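Local coordinates for Methylcobalamin\: coenzyme M methyltransferase (Methanosarcina mazei, PDB 4AY7), which transfers the methyl group of a methylated corrinoid to the thiol of coenzyme M in methanogenesis, using a zinc ion, at the zinc ion site. Residues are numbered along the deposited sequence; one frame, centred on the assembly and turned at random.

The zinc ion site. Residues 246-249, 267, 269, 324-325. With ZN (zinc ion), chain B.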
# COMPACT_ATOMS: atom_id res chain seq x y z
N HIS A 246 5.35 -1.65 -1.00
CA HIS A 246 5.70 -0.68 0.01
C HIS A 246 6.23 -1.36 1.24
O HIS A 246 5.46 -2.16 1.85
CB HIS A 246 4.51 0.18 0.31
CG HIS A 246 4.77 1.11 1.47
ND1 HIS A 246 5.32 2.30 1.33
CD2 HIS A 246 4.59 0.93 2.84
CE1 HIS A 246 5.56 2.86 2.52
NE2 HIS A 246 5.06 2.07 3.44
N ILE A 247 7.45 -1.09 1.66
CA ILE A 247 7.98 -1.72 2.89
C ILE A 247 8.49 -0.57 3.72
O ILE A 247 9.32 0.22 3.26
CB ILE A 247 9.10 -2.76 2.66
CG1 ILE A 247 8.57 -4.00 1.91
CG2 ILE A 247 9.73 -3.26 3.99
CD1 ILE A 247 9.66 -5.07 1.64
N CYS A 248 7.87 -0.42 4.89
CA CYS A 248 8.12 0.74 5.74
C CYS A 248 9.52 0.56 6.30
O CYS A 248 10.00 -0.57 6.44
CB CYS A 248 7.20 0.74 6.99
SG CYS A 248 5.48 0.32 6.73
N GLY A 249 10.10 1.63 6.77
CA GLY A 249 11.29 1.51 7.61
C GLY A 249 12.59 1.72 6.83
O GLY A 249 12.56 2.14 5.68
N SER A 267 7.55 1.66 -3.29
CA SER A 267 7.09 2.83 -2.47
C SER A 267 7.94 2.80 -1.25
O SER A 267 7.92 1.82 -0.49
CB SER A 267 5.64 2.72 -2.14
OG SER A 267 5.25 3.60 -1.10
N GLU A 269 9.86 5.25 2.11
CA GLU A 269 9.79 6.35 3.04
C GLU A 269 10.98 7.25 2.84
O GLU A 269 12.03 6.85 2.37
CB GLU A 269 9.85 5.82 4.47
CG GLU A 269 8.57 5.22 4.98
CD GLU A 269 8.53 5.21 6.52
OE1 GLU A 269 9.06 4.23 7.09
OE2 GLU A 269 7.97 6.19 7.12
N GLY A 324 5.44 9.20 1.69
CA GLY A 324 6.30 8.09 1.95
C GLY A 324 5.62 6.90 2.63
O GLY A 324 6.04 5.80 2.47
N CYS A 325 4.59 7.14 3.43
CA CYS A 325 3.92 6.07 4.17
C CYS A 325 2.43 6.43 4.13
O CYS A 325 2.05 7.37 3.42
CB CYS A 325 4.46 5.94 5.61
SG CYS A 325 3.91 4.35 6.27
ZN ZN B . 5.45 2.46 5.61
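Zinc is held here in the His-X-Cys...Cys motif of the zinc-dependent corrinoid:coenzyme M methyltransferases, with His246 and Cys248 supplied by one stretch of chain and Cys325 by another. In His246, CG lies anti to the backbone N (chi1 173°), which carries the imidazole out towards the ion, NE2 binding it at 2.2 Å. The chain stays extended through Ile247, whose side chain turns away from the metal, and brings Cys248 back towards it. There SG stands beside the backbone N, anti to the carbonyl carbon, and binds zinc at 2.4 Å. Cys325 comes in from its separate segment, its SG anti to its own backbone N and 2.5 Å from the ion. The two cysteine sulfurs subtend 123° at zinc, whereas His246 NE2 makes 107° with Cys248 SG. The structure alone does not show whether a water completes the sphere; in this family the coenzyme M thiolate joins the zinc. A second shell fixes the first: His246 ND1 donates to Ser267 OG at 2.8 Å, close to the ring plane, setting the imidazole's rotation, and Gly249 N donates to the anti lone pair of carboxylate atom OE1 of Glu269 at 2.8 Å, which probably steadies the loop just after Cys248. At the C-terminal end of the TIM barrel, His246 ends strand 242-246, Cys248 and Cys325 sit in the loops just beyond strands 242-246 and 320-323, and Ser267 ends the intervening strand 265-267.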